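Local atomic coordinates of DUF4974 domain-containing protein (Parabacteroides distasonis, PDB entry 4M0N), a protein that is a putative FecR-type anti-sigma factor that probably restrains a sigma factor, this chain being the part with the FecR domain and the C-terminal FecR domain. Residues V62-E67 / F96-Y101; L106-V111 / Q132-N137; G159-R164 / Y195-N200; Y178-V183 / K201-V206. The protein carries 1 engineered substitution. All coordinates share one frame; numbering follows the deposited sequence.

Interaction 1: residues V62-E67 / F96-Y101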
loop_
_atom_site.group_PDB
_atom_site.type_symbol
_atom_site.label_atom_id
_atom_site.label_comp_id
_atom_site.label_asym_id
_atom_site.label_seq_id
_atom_site.Cartn_x
_atom_site.Cartn_y
_atom_site.Cartn_z
ATOM N N VAL A 62 -2.587 -16.636 3.252
ATOM C CA VAL A 62 -3.477 -15.832 2.434
ATOM C C VAL A 62 -2.675 -15.285 1.241
ATOM O O VAL A 62 -1.425 -15.217 1.281
ATOM C CB VAL A 62 -4.217 -14.745 3.228
ATOM C CG1 VAL A 62 -4.925 -15.351 4.447
ATOM C CG2 VAL A 62 -3.294 -13.608 3.642
ATOM N N GLU A 63 -3.386 -14.999 0.157
ATOM C CA GLU A 63 -2.794 -14.404 -1.041
ATOM C C GLU A 63 -3.418 -13.054 -1.231
ATOM O O GLU A 63 -4.624 -12.888 -1.042
ATOM C CB GLU A 63 -3.023 -15.258 -2.297
ATOM C CG GLU A 63 -2.224 -16.554 -2.327
ATOM C CD GLU A 63 -2.506 -17.387 -3.573
ATOM O OE1 GLU A 63 -3.492 -17.118 -4.271
ATOM O OE2 GLU A 63 -1.747 -18.332 -3.826
ATOM N N MET A 64 -2.605 -12.059 -1.572
ATOM C CA MET A 64 -3.115 -10.738 -1.703
ATOM C C MET A 64 -2.406 -9.978 -2.800
ATOM O O MET A 64 -1.208 -10.151 -3.020
ATOM C CB MET A 64 -2.958 -10.014 -0.359
ATOM C CG MET A 64 -3.660 -8.681 -0.310
ATOM S SD MET A 64 -2.683 -7.244 -0.787
ATOM C CE MET A 64 -1.462 -7.281 0.533
ATOM N N GLU A 65 -3.163 -9.157 -3.507
ATOM C CA GLU A 65 -2.652 -8.182 -4.431
ATOM C C GLU A 65 -3.375 -6.873 -4.181
ATOM O O GLU A 65 -4.626 -6.832 -4.141
ATOM C CB GLU A 65 -2.850 -8.684 -5.867
ATOM C CG GLU A 65 -2.319 -7.764 -6.939
ATOM C CD GLU A 65 -3.316 -6.692 -7.301
ATOM O OE1 GLU A 65 -4.491 -7.025 -7.657
ATOM O OE2 GLU A 65 -2.933 -5.527 -7.251
ATOM N N GLY A 66 -2.602 -5.818 -3.931
ATOM C CA GLY A 66 -3.142 -4.523 -3.499
ATOM C C GLY A 66 -2.496 -4.138 -2.196
ATOM O O GLY A 66 -1.336 -4.485 -1.958
ATOM N N GLU A 67 -3.253 -3.488 -1.315
ATOM C CA GLU A 67 -2.725 -3.043 -0.028
ATOM C C GLU A 67 -3.619 -3.448 1.101
ATOM O O GLU A 67 -4.843 -3.273 1.027
ATOM C CB GLU A 67 -2.532 -1.514 -0.039
ATOM C CG GLU A 67 -2.056 -1.017 1.337
ATOM C CD GLU A 67 -1.681 0.440 1.323
ATOM O OE1 GLU A 67 -2.329 1.259 0.585
ATOM O OE2 GLU A 67 -0.699 0.800 2.029
ATOM N N PHE A 96 1.197 -5.295 10.550
ATOM C CA PHE A 96 2.024 -4.764 9.472
ATOM C C PHE A 96 1.197 -4.469 8.246
ATOM O O PHE A 96 0.133 -5.082 8.026
ATOM C CB PHE A 96 3.124 -5.751 9.112
ATOM C CG PHE A 96 2.597 -7.116 8.750
ATOM C CD1 PHE A 96 2.261 -8.035 9.736
ATOM C CD2 PHE A 96 2.421 -7.469 7.431
ATOM C CE1 PHE A 96 1.728 -9.272 9.399
ATOM C CE2 PHE A 96 1.859 -8.708 7.086
ATOM C CZ PHE A 96 1.541 -9.617 8.083
ATOM N N ASN A 97 1.704 -3.508 7.468
ATOM C CA ASN A 97 1.136 -3.132 6.181
ATOM C C ASN A 97 1.892 -3.740 5.028
ATOM O O ASN A 97 3.108 -3.759 5.005
ATOM C CB ASN A 97 1.228 -1.602 6.020
ATOM C CG ASN A 97 0.259 -1.056 5.009
ATOM O OD1 ASN A 97 -0.953 -0.946 5.281
ATOM N ND2 ASN A 97 0.789 -0.610 3.866
ATOM N N VAL A 98 1.143 -4.229 4.038
ATOM C CA VAL A 98 1.723 -4.730 2.801
ATOM C C VAL A 98 1.056 -3.962 1.679
ATOM O O VAL A 98 -0.157 -4.031 1.492
ATOM C CB VAL A 98 1.439 -6.224 2.603
ATOM C CG1 VAL A 98 2.079 -6.697 1.345
ATOM C CG2 VAL A 98 1.933 -7.040 3.797
ATOM N N LYS A 99 1.869 -3.198 0.977
ATOM C CA LYS A 99 1.377 -2.406 -0.158
ATOM C C LYS A 99 2.003 -2.998 -1.386
ATOM O O LYS A 99 3.217 -2.837 -1.630
ATOM C CB LYS A 99 1.732 -0.944 -0.008
ATOM C CG LYS A 99 1.107 -0.116 -1.110
ATOM C CD LYS A 99 1.423 1.332 -0.938
ATOM C CE LYS A 99 0.775 2.112 -2.074
ATOM N NZ LYS A 99 0.911 3.543 -1.728
ATOM N N ALA A 100 1.195 -3.679 -2.203
ATOM C CA ALA A 100 1.703 -4.496 -3.325
ATOM C C ALA A 100 0.714 -4.498 -4.474
ATOM O O ALA A 100 0.261 -5.518 -4.917
ATOM C CB ALA A 100 2.011 -5.923 -2.862
ATOM N N TYR A 101 0.359 -3.316 -4.918
ATOM C CA TYR A 101 -0.538 -3.165 -6.060
ATOM C C TYR A 101 0.238 -3.589 -7.311
ATOM O O TYR A 101 1.359 -3.109 -7.596
ATOM C CB TYR A 101 -1.013 -1.718 -6.221
ATOM C CG TYR A 101 -1.998 -1.276 -5.189
ATOM C CD1 TYR A 101 -3.351 -1.575 -5.307
ATOM C CD2 TYR A 101 -1.584 -0.560 -4.081
ATOM C CE1 TYR A 101 -4.271 -1.165 -4.360
ATOM C CE2 TYR A 101 -2.495 -0.135 -3.154
ATOM C CZ TYR A 101 -3.821 -0.448 -3.276
ATOM O OH TYR A 101 -4.701 0.000 -2.336
HETATM O O HOH W 1 -1.706 3.462 -0.277
#

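Interaction 2: residues L106-V111 / Q132-N137. With EDO (1,2-ethanediol), chain C.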
loop_
_atom_site.group_PDB
_atom_site.type_symbol
_atom_site.label_atom_id
_atom_site.label_comp_id
_atom_site.label_asym_id
_atom_site.label_seq_id
_atom_site.Cartn_x
_atom_site.Cartn_y
_atom_site.Cartn_z
ATOM N N LEU A 106 6.282 0.357 -7.055
ATOM C CA LEU A 106 6.848 -0.048 -5.783
ATOM C C LEU A 106 5.947 -0.969 -4.996
ATOM O O LEU A 106 4.716 -0.876 -5.091
ATOM C CB LEU A 106 7.150 1.162 -4.912
ATOM C CG LEU A 106 7.995 2.289 -5.492
ATOM C CD1 LEU A 106 8.025 3.494 -4.556
ATOM C CD2 LEU A 106 9.391 1.762 -5.734
ATOM N N MET A 107 6.572 -1.854 -4.217
ATOM C CA MET A 107 5.915 -2.654 -3.214
ATOM C C MET A 107 6.610 -2.377 -1.876
ATOM O O MET A 107 7.801 -2.145 -1.845
ATOM C CB MET A 107 6.035 -4.116 -3.615
ATOM C CG MET A 107 5.518 -5.126 -2.645
ATOM S SD MET A 107 6.739 -5.763 -1.496
ATOM C CE MET A 107 5.727 -7.112 -0.884
ATOM N N ALA A 108 5.844 -2.299 -0.804
ATOM C CA ALA A 108 6.437 -2.016 0.501
ATOM C C ALA A 108 5.744 -2.754 1.613
ATOM O O ALA A 108 4.501 -2.848 1.656
ATOM C CB ALA A 108 6.419 -0.535 0.821
ATOM N N VAL A 109 6.567 -3.255 2.538
ATOM C CA VAL A 109 6.101 -3.873 3.761
ATOM C C VAL A 109 6.613 -3.053 4.935
ATOM O O VAL A 109 7.792 -2.739 5.009
ATOM C CB VAL A 109 6.627 -5.322 3.883
ATOM C CG1 VAL A 109 6.219 -5.958 5.198
ATOM C CG2 VAL A 109 6.156 -6.145 2.681
ATOM N N SER A 110 5.695 -2.663 5.812
ATOM C CA SER A 110 5.981 -1.707 6.897
ATOM C C SER A 110 5.419 -2.264 8.186
ATOM O O SER A 110 4.240 -2.608 8.257
ATOM C CB SER A 110 5.322 -0.373 6.610
ATOM O OG SER A 110 5.610 0.129 5.301
ATOM N N VAL A 111 6.264 -2.382 9.211
ATOM C CA VAL A 111 5.885 -3.071 10.438
ATOM C C VAL A 111 5.413 -2.075 11.488
ATOM O O VAL A 111 6.090 -1.098 11.763
ATOM C CB VAL A 111 7.061 -3.876 11.036
ATOM C CG1 VAL A 111 6.625 -4.610 12.284
ATOM C CG2 VAL A 111 7.634 -4.828 9.996
ATOM N N GLN A 132 10.874 -0.774 7.279
ATOM C CA GLN A 132 10.160 -0.992 6.061
ATOM C C GLN A 132 11.103 -1.561 5.029
ATOM O O GLN A 132 12.277 -1.257 5.049
ATOM C CB GLN A 132 9.668 0.392 5.593
ATOM C CG GLN A 132 9.030 0.529 4.258
ATOM C CD GLN A 132 8.619 1.962 4.017
ATOM O OE1 GLN A 132 9.450 2.861 3.744
ATOM N NE2 GLN A 132 7.342 2.182 4.116
ATOM N N ILE A 133 10.553 -2.358 4.122
ATOM C CA ILE A 133 11.250 -2.777 2.912
ATOM C C ILE A 133 10.466 -2.252 1.722
ATOM O O ILE A 133 9.229 -2.326 1.696
ATOM C CB ILE A 133 11.359 -4.296 2.830
ATOM C CG1 ILE A 133 12.397 -4.784 3.851
ATOM C CG2 ILE A 133 11.702 -4.764 1.413
ATOM C CD1 ILE A 133 12.250 -6.258 4.093
ATOM N N ILE A 134 11.188 -1.652 0.778
ATOM C CA ILE A 134 10.611 -1.172 -0.458
ATOM C C ILE A 134 11.247 -1.999 -1.548
ATOM O O ILE A 134 12.487 -2.036 -1.666
ATOM C CB ILE A 134 10.853 0.334 -0.680
ATOM C CG1 ILE A 134 10.315 1.155 0.526
ATOM C CG2 ILE A 134 10.223 0.771 -2.010
ATOM C CD1 ILE A 134 10.478 2.668 0.403
ATOM N N VAL A 135 10.417 -2.640 -2.365
ATOM C CA VAL A 135 10.870 -3.349 -3.558
ATOM C C VAL A 135 10.470 -2.551 -4.783
ATOM O O VAL A 135 9.325 -2.146 -4.930
ATOM C CB VAL A 135 10.256 -4.760 -3.645
ATOM C CG1 VAL A 135 10.565 -5.446 -4.980
ATOM C CG2 VAL A 135 10.746 -5.609 -2.501
ATOM N N ASN A 136 11.415 -2.344 -5.675
ATOM C CA ASN A 136 11.098 -1.653 -6.903
ATOM C C ASN A 136 10.813 -2.732 -7.979
ATOM O O ASN A 136 11.674 -3.514 -8.372
ATOM C CB ASN A 136 12.241 -0.700 -7.239
ATOM C CG ASN A 136 11.915 0.237 -8.373
ATOM O OD1 ASN A 136 11.444 -0.181 -9.416
ATOM N ND2 ASN A 136 12.172 1.510 -8.170
ATOM N N ASN A 137 9.576 -2.768 -8.444
ATOM C CA ASN A 137 9.128 -3.770 -9.412
ATOM C C ASN A 137 9.729 -3.549 -10.785
ATOM O O ASN A 137 9.694 -4.447 -11.649
ATOM C CB ASN A 137 7.609 -3.704 -9.573
ATOM C CG ASN A 137 6.866 -4.083 -8.340
ATOM O OD1 ASN A 137 7.214 -5.060 -7.657
ATOM N ND2 ASN A 137 5.801 -3.319 -8.037
HETATM C C1 EDO C . 14.166 0.903 -4.347
HETATM O O1 EDO C . 14.288 1.544 -5.629
HETATM C C2 EDO C . 13.136 1.643 -3.505
HETATM O O2 EDO C . 13.437 3.038 -3.449
HETATM O O HOH W 2 3.672 -3.339 -6.068
#

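Interaction 3: residues G159-R164 / Y195-N200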
loop_
_atom_site.group_PDB
_atom_site.type_symbol
_atom_site.label_atom_id
_atom_site.label_comp_id
_atom_site.label_asym_id
_atom_site.label_seq_id
_atom_site.Cartn_x
_atom_site.Cartn_y
_atom_site.Cartn_z
ATOM N N GLY A 159 -6.328 8.923 5.817
ATOM C CA GLY A 159 -5.172 9.740 5.573
ATOM C C GLY A 159 -4.354 9.315 4.356
ATOM O O GLY A 159 -4.452 8.190 3.864
ATOM N N LEU A 160 -3.592 10.271 3.867
ATOM C CA LEU A 160 -2.533 10.072 2.890
ATOM C C LEU A 160 -1.235 10.484 3.536
ATOM O O LEU A 160 -1.191 11.450 4.280
ATOM C CB LEU A 160 -2.765 10.954 1.656
ATOM C CG LEU A 160 -3.991 10.617 0.824
ATOM C CD1 LEU A 160 -4.303 11.740 -0.162
ATOM C CD2 LEU A 160 -3.803 9.294 0.088
ATOM N N TYR A 161 -0.179 9.721 3.274
ATOM C CA TYR A 161 1.133 10.072 3.777
ATOM C C TYR A 161 2.143 9.904 2.652
ATOM O O TYR A 161 2.275 8.802 2.087
ATOM C CB TYR A 161 1.493 9.150 4.945
ATOM C CG TYR A 161 2.924 9.273 5.421
ATOM C CD1 TYR A 161 3.470 10.505 5.771
ATOM C CD2 TYR A 161 3.732 8.156 5.515
ATOM C CE1 TYR A 161 4.780 10.601 6.219
ATOM C CE2 TYR A 161 5.032 8.241 5.969
ATOM C CZ TYR A 161 5.554 9.459 6.325
ATOM O OH TYR A 161 6.848 9.552 6.761
ATOM N N PHE A 162 2.840 10.990 2.340
ATOM C CA PHE A 162 3.872 10.960 1.309
ATOM C C PHE A 162 5.168 11.400 1.942
ATOM O O PHE A 162 5.223 12.395 2.645
ATOM C CB PHE A 162 3.504 11.843 0.119
ATOM C CG PHE A 162 2.135 11.556 -0.444
ATOM C CD1 PHE A 162 1.777 10.269 -0.831
ATOM C CD2 PHE A 162 1.204 12.576 -0.582
ATOM C CE1 PHE A 162 0.516 9.998 -1.355
ATOM C CE2 PHE A 162 -0.052 12.308 -1.105
ATOM C CZ PHE A 162 -0.397 11.028 -1.491
ATOM N N ASN A 163 6.201 10.608 1.732
ATOM C CA ASN A 163 7.520 10.947 2.217
ATOM C C ASN A 163 8.477 10.667 1.086
ATOM O O ASN A 163 8.863 9.532 0.868
ATOM C CB ASN A 163 7.858 10.141 3.460
ATOM C CG ASN A 163 9.242 10.461 4.009
ATOM O OD1 ASN A 163 9.812 11.531 3.750
ATOM N ND2 ASN A 163 9.786 9.537 4.786
ATOM N N ARG A 164 8.836 11.723 0.350
ATOM C CA ARG A 164 9.642 11.580 -0.868
ATOM C C ARG A 164 9.031 10.521 -1.783
ATOM O O ARG A 164 9.713 9.664 -2.372
ATOM C CB ARG A 164 11.108 11.255 -0.528
ATOM C CG ARG A 164 12.064 11.613 -1.659
ATOM C CD ARG A 164 13.527 11.523 -1.243
ATOM N NE ARG A 164 14.369 12.170 -2.252
ATOM C CZ ARG A 164 14.699 11.638 -3.429
ATOM N NH1 ARG A 164 14.285 10.420 -3.770
ATOM N NH2 ARG A 164 15.461 12.331 -4.272
ATOM N N TYR A 195 5.999 15.179 -0.504
ATOM C CA TYR A 195 6.009 15.099 0.952
ATOM C C TYR A 195 4.701 15.656 1.483
ATOM O O TYR A 195 4.163 16.622 0.937
ATOM C CB TYR A 195 7.160 15.936 1.534
ATOM C CG TYR A 195 8.539 15.487 1.106
ATOM C CD1 TYR A 195 9.054 15.838 -0.143
ATOM C CD2 TYR A 195 9.334 14.723 1.954
ATOM C CE1 TYR A 195 10.317 15.433 -0.535
ATOM C CE2 TYR A 195 10.602 14.313 1.576
ATOM C CZ TYR A 195 11.089 14.661 0.331
ATOM O OH TYR A 195 12.355 14.246 -0.038
ATOM N N GLY A 196 4.206 15.062 2.562
ATOM C CA GLY A 196 3.064 15.624 3.277
ATOM C C GLY A 196 2.119 14.588 3.838
ATOM O O GLY A 196 2.176 13.419 3.486
ATOM N N GLU A 197 1.277 15.043 4.756
ATOM C CA GLU A 197 0.258 14.230 5.388
ATOM C C GLU A 197 -1.034 14.970 5.199
ATOM O O GLU A 197 -1.095 16.170 5.449
ATOM C CB GLU A 197 0.503 14.088 6.892
ATOM C CG GLU A 197 1.708 13.256 7.260
ATOM C CD GLU A 197 1.984 13.324 8.736
ATOM O OE1 GLU A 197 1.099 12.903 9.507
ATOM O OE2 GLU A 197 3.070 13.822 9.111
ATOM N N HIS A 198 -2.065 14.246 4.782
ATOM C CA HIS A 198 -3.358 14.832 4.485
ATOM C C HIS A 198 -4.419 13.984 5.142
ATOM O O HIS A 198 -4.534 12.817 4.832
ATOM C CB HIS A 198 -3.578 14.873 2.973
ATOM C CG HIS A 198 -2.480 15.554 2.219
ATOM N ND1 HIS A 198 -2.415 16.926 2.075
ATOM C CD2 HIS A 198 -1.406 15.058 1.564
ATOM C CE1 HIS A 198 -1.338 17.241 1.378
ATOM N NE2 HIS A 198 -0.711 16.129 1.055
ATOM N N ASP A 199 -5.217 14.596 6.013
ATOM C CA ASP A 199 -6.173 13.876 6.845
ATOM C C ASP A 199 -7.558 14.070 6.258
ATOM O O ASP A 199 -8.187 15.101 6.476
ATOM C CB ASP A 199 -6.095 14.412 8.292
ATOM C CG ASP A 199 -7.219 13.902 9.206
ATOM O OD1 ASP A 199 -7.795 12.822 8.959
ATOM O OD2 ASP A 199 -7.511 14.599 10.211
ATOM N N ASN A 200 -8.019 13.063 5.524
ATOM C CA ASN A 200 -9.378 13.024 5.003
ATOM C C ASN A 200 -9.696 14.234 4.136
ATOM O O ASN A 200 -10.788 14.773 4.216
ATOM C CB ASN A 200 -10.379 12.945 6.160
ATOM C CG ASN A 200 -10.481 11.546 6.705
ATOM O OD1 ASN A 200 -11.133 10.707 6.113
ATOM N ND2 ASN A 200 -9.758 11.269 7.781
#

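Interaction 4: residues Y178-V183 / K201-V206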
loop_
_atom_site.group_PDB
_atom_site.type_symbol
_atom_site.label_atom_id
_atom_site.label_comp_id
_atom_site.label_asym_id
_atom_site.label_seq_id
_atom_site.Cartn_x
_atom_site.Cartn_y
_atom_site.Cartn_z
ATOM N N TYR A 178 -9.878 8.083 -4.382
ATOM C CA TYR A 178 -10.968 8.946 -4.769
ATOM C C TYR A 178 -11.816 8.415 -5.914
ATOM O O TYR A 178 -12.815 9.037 -6.288
ATOM C CB TYR A 178 -10.423 10.342 -5.080
ATOM C CG TYR A 178 -9.800 10.992 -3.860
ATOM C CD1 TYR A 178 -10.580 11.551 -2.858
ATOM C CD2 TYR A 178 -8.426 11.008 -3.691
ATOM C CE1 TYR A 178 -10.004 12.130 -1.734
ATOM C CE2 TYR A 178 -7.845 11.591 -2.581
ATOM C CZ TYR A 178 -8.638 12.172 -1.603
ATOM O OH TYR A 178 -8.059 12.757 -0.484
ATOM N N ASN A 179 -11.451 7.241 -6.438
ATOM C CA ASN A 179 -12.120 6.650 -7.587
ATOM C C ASN A 179 -12.277 7.640 -8.739
ATOM O O ASN A 179 -13.396 7.907 -9.246
ATOM C CB ASN A 179 -13.450 6.041 -7.189
ATOM C CG ASN A 179 -14.052 5.229 -8.299
ATOM O OD1 ASN A 179 -13.334 4.708 -9.155
ATOM N ND2 ASN A 179 -15.365 5.133 -8.310
ATOM N N GLN A 180 -11.127 8.169 -9.149
ATOM C CA GLN A 180 -11.058 9.217 -10.131
ATOM C C GLN A 180 -9.838 9.006 -11.011
ATOM O O GLN A 180 -8.723 8.954 -10.503
ATOM C CB GLN A 180 -10.976 10.564 -9.421
ATOM C CG GLN A 180 -10.688 11.747 -10.333
ATOM C CD GLN A 180 -11.724 11.903 -11.445
ATOM O OE1 GLN A 180 -12.905 12.142 -11.173
ATOM N NE2 GLN A 180 -11.291 11.760 -12.697
ATOM N N GLU A 181 -10.042 8.898 -12.332
ATOM C CA GLU A 181 -8.926 8.726 -13.250
ATOM C C GLU A 181 -8.085 10.001 -13.274
ATOM O O GLU A 181 -8.598 11.112 -13.427
ATOM C CB GLU A 181 -9.411 8.386 -14.658
ATOM C CG GLU A 181 -8.321 7.801 -15.550
ATOM C CD GLU A 181 -8.587 7.982 -17.043
ATOM O OE1 GLU A 181 -9.757 8.161 -17.437
ATOM O OE2 GLU A 181 -7.612 7.947 -17.826
ATOM N N ILE A 182 -6.784 9.827 -13.090
ATOM C CA ILE A 182 -5.865 10.935 -13.129
ATOM C C ILE A 182 -4.709 10.525 -14.014
ATOM O O ILE A 182 -4.095 9.498 -13.773
ATOM C CB ILE A 182 -5.303 11.280 -11.743
ATOM C CG1 ILE A 182 -6.417 11.660 -10.770
ATOM C CG2 ILE A 182 -4.273 12.397 -11.853
ATOM C CD1 ILE A 182 -5.922 11.755 -9.333
ATOM N N VAL A 183 -4.429 11.345 -15.019
ATOM C CA VAL A 183 -3.355 11.091 -15.971
ATOM C C VAL A 183 -2.355 12.254 -15.949
ATOM O O VAL A 183 -2.717 13.388 -15.640
ATOM C CB VAL A 183 -3.925 10.900 -17.395
ATOM C CG1 VAL A 183 -5.034 9.859 -17.382
ATOM C CG2 VAL A 183 -4.451 12.210 -17.970
ATOM N N LYS A 201 -8.741 14.630 3.299
ATOM C CA LYS A 201 -8.916 15.820 2.478
ATOM C C LYS A 201 -9.653 15.491 1.191
ATOM O O LYS A 201 -9.727 14.308 0.781
ATOM C CB LYS A 201 -7.563 16.460 2.171
ATOM C CG LYS A 201 -6.839 17.014 3.395
ATOM C CD LYS A 201 -7.161 18.476 3.643
ATOM C CE LYS A 201 -6.140 19.152 4.542
ATOM N NZ LYS A 201 -4.765 19.107 3.959
ATOM N N SER A 202 -10.220 16.525 0.565
ATOM C CA SER A 202 -10.823 16.372 -0.739
ATOM C C SER A 202 -9.691 16.128 -1.726
ATOM O O SER A 202 -8.564 16.530 -1.475
ATOM C CB SER A 202 -11.613 17.620 -1.145
ATOM O OG SER A 202 -10.747 18.733 -1.187
ATOM N N LEU A 203 -9.983 15.475 -2.838
ATOM C CA LEU A 203 -9.007 15.351 -3.931
ATOM C C LEU A 203 -8.513 16.733 -4.375
ATOM O O LEU A 203 -7.310 16.949 -4.574
ATOM C CB LEU A 203 -9.633 14.620 -5.111
ATOM C CG LEU A 203 -8.757 14.389 -6.350
ATOM C CD1 LEU A 203 -7.410 13.822 -5.953
ATOM C CD2 LEU A 203 -9.488 13.492 -7.348
ATOM N N GLU A 204 -9.449 17.670 -4.499
ATOM C CA GLU A 204 -9.130 19.034 -4.924
ATOM C C GLU A 204 -8.059 19.638 -4.014
ATOM O O GLU A 204 -7.055 20.183 -4.481
ATOM C CB GLU A 204 -10.403 19.901 -4.932
ATOM C CG GLU A 204 -10.296 21.201 -5.715
ATOM C CD GLU A 204 -11.597 22.006 -5.690
ATOM O OE1 GLU A 204 -12.637 21.457 -5.262
ATOM O OE2 GLU A 204 -11.581 23.188 -6.096
ATOM N N ALA A 205 -8.264 19.496 -2.710
ATOM C CA ALA A 205 -7.333 20.012 -1.694
ATOM C C ALA A 205 -5.958 19.371 -1.763
ATOM O O ALA A 205 -4.916 20.024 -1.577
ATOM C CB ALA A 205 -7.929 19.776 -0.310
ATOM N N VAL A 206 -5.946 18.060 -1.989
ATOM C CA VAL A 206 -4.688 17.367 -2.105
ATOM C C VAL A 206 -3.950 17.839 -3.345
ATOM O O VAL A 206 -2.763 18.108 -3.267
ATOM C CB VAL A 206 -4.844 15.843 -2.123
ATOM C CG1 VAL A 206 -3.477 15.217 -2.339
ATOM C CG2 VAL A 206 -5.481 15.342 -0.821
HETATM O O HOH W 3 -6.552 12.905 2.522
#

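Interaction 1: residues V62-E67 / F96-Y101
Glu67 and Asn97 make the straightest polar link between residues 62-67 and 96-101: ND2 of Asn97 gives its hydrogen to OE2 of Glu67 at 2.8 Å and 173°, meeting the anti lone pair. OE1 accepts from Asn44 ND2. The aliphatic part of Lys99 runs across the carboxylate, CB lying 3.6 Å from OE2 of Glu67, while its ammonium pairs with Asp173. Backbone bonding is confined to Gly66 and Ala100, whose N and O atoms bond both ways; Gly66 N sits above the carbonyl plane of Ala100. Here the chain turns a corner, leaving strand 60-65 of one FecR-domain sheet for strand 67-72 of the other; the backbone angles of Gly66 (phi 124°, psi -145°) would drive a CB into the preceding carbonyl O and call for glycine. Nearby, the Glu65 side chain stands about 4 Å from a bound magnesium ion. CA of Gly66 lies over one face of the Tyr101 ring, 3.7 Å from its centroid, a CH-pi contact. CB of Glu67 is 3.4 Å from CE2 of Tyr101, whose hydroxyl bonds to Ala45 O. Among apolar groups, the bent Met64 chain brings CE to 3.7 Å from CG1 of Val98.

Interaction 2: residues L106-V111 / Q132-N137
Met107 and Val109 bond through the backbone to Val135 and Ile133, four N-H...O bonds joining antiparallel strands whose axes approach to 4.5 Å. The Met107 N to Val135 O bond is 2.9 Å long and nearly straight at 168°. On the well-packed face, Val109 and Ile133 both pack on Val118 of strand 116-120, Ile133 also on strand 123-127, and SD of Met107 lies 4.1 Å from CG2 of Val135. The other face, less evenly packed, carries Leu106, Ala108, Ser110, Gln132, Ile134 and Asn136. Its buried end is polar: Gln132, with CG anti to the backbone N (chi1 173°), reaches across and gives an NE2 hydrogen to OG of Ser110 at 2.9 Å, nearly in the amide plane. A leucine in place of Gln132 would probably leave the Ser110 hydroxyl without this donor. At the partly exposed end, CD2 of Leu106 touches CG2 of Ile134 at 3.9 Å and ND2 of Asn136 at 3.7 Å. An ethanediol, probably from the crystallisation liquor, rests 3.4 Å from CG2 of Ile134 and takes a weak hydrogen bond from Asn136, whose OD1 turns to Thr138. A water links Leu106 O to ND2 of Asn137, which also donates to Asp104 O. The chemistry implies a two-faced FecR sheet: apolar groups, Val109, Ile133 and Val135 among them, pack on the second sheet, and the opposite face mixes apolar and polar groups.

Interaction 3: residues G159-R164 / Y195-N200
Tyr195 and Arg164 lie side by side where the strand pair ends. CB of Tyr195 is 4.2 Å from O of Phe162. With chi1 at -62°, CG of Tyr195 stands anti to the carbonyl carbon, 3.9 Å from N of Arg164. In the ring, CD2 and CE2 pass under that same N, which stands 3.3 Å above the ring plane and toward the rim, and CE2 comes 3.6 Å from OD1 of Asn163. CZ then meets CB of Arg164, and the hydroxyl at the tip touches CG of that arginine at 3.1 Å. The guanidinium itself forms a cation-pi contact with Tyr193. Residues 159-162 and 195-199 form a two-stranded antiparallel sheet of the C-terminal FecR domain, with helices 167-178 and 203-214 against its Leu160, Phe162 and His198 face. Leu160 and His198 exchange backbone bonds, as do Phe162 and Gly196, whose backbone angles (phi 144°, psi 164°) would jam a CB against the preceding carbonyl O. The Phe162 and His198 side chains cross at about a right angle, CE2 of Phe162 4.1 Å from CD2 of His198. On the other face CG of Glu197 packs 3.6 Å from CD1 of Tyr161; the Glu197 carboxylate pairs with Lys151, the Tyr161 hydroxyl with Glu147.

Interaction 4: residues Y178-V183 / K201-V206
Tyr178, the last residue of helix 167-178, and Leu203 carry the bulk of this contact. One face of the Tyr178 ring lies against Leu203, whose CB sits over the centre, 3.9 Å from the centroid and 13° off the normal, a CH-pi contact. CD1 of Leu203 reaches CD2 of the ring at 3.8 Å. The Tyr178 hydroxyl donates to O of Lys201 at 2.6 Å, from above the carbonyl plane, and also touches CG2 of Val206. An alanine in place of Tyr178 would probably leave the Lys201 carbonyl without its hydroxyl donor and open a gap beside Leu203. After Asn179, the first residue to leave helical angles, with positive phi, Gln180 brings CG to 3.7 Å from CD2 of Leu203. Its chain bends at chi2 (58°), and its amide NE2 bonds to O of Glu181. Ile182, in strand 182-184, has CD1 4.2 Å from CD1 of Leu203 and also packs on Ile171 and Leu174. On the other segment, Ser202 is the N-cap of helix 203-214, its OG accepting from N of Ala205. The contact is a helix-to-strand turn packed on a capped helix start, within the alpha/beta C-terminal FecR domain.

In the fold
The four contacts come in two pairs along the chain. Interactions 1 and 2 have centres 10 Å apart and both reach one antiparallel sheet, where strands 94-100 and 106-111 are neighbours joined by probable backbone hydrogen bonds from Asn97 and Lys99 to Ser110 and Ala108, while residues 62-65 belong to the other sheet. Interactions 3 and 4 lie in the C-terminal FecR domain with centres 13 Å apart; their segments alternate in sequence, and Leu160 packs on both Val206 and Tyr178. Between the pairs, interactions 1 and 3 come nearest, at about 6 Å between nearest atoms. Interaction 1 nevertheless faces the C-terminal domain, since Lys99 pairs with Asp173 of helix 167-178. The all-beta part precedes the alpha/beta part in the sequence.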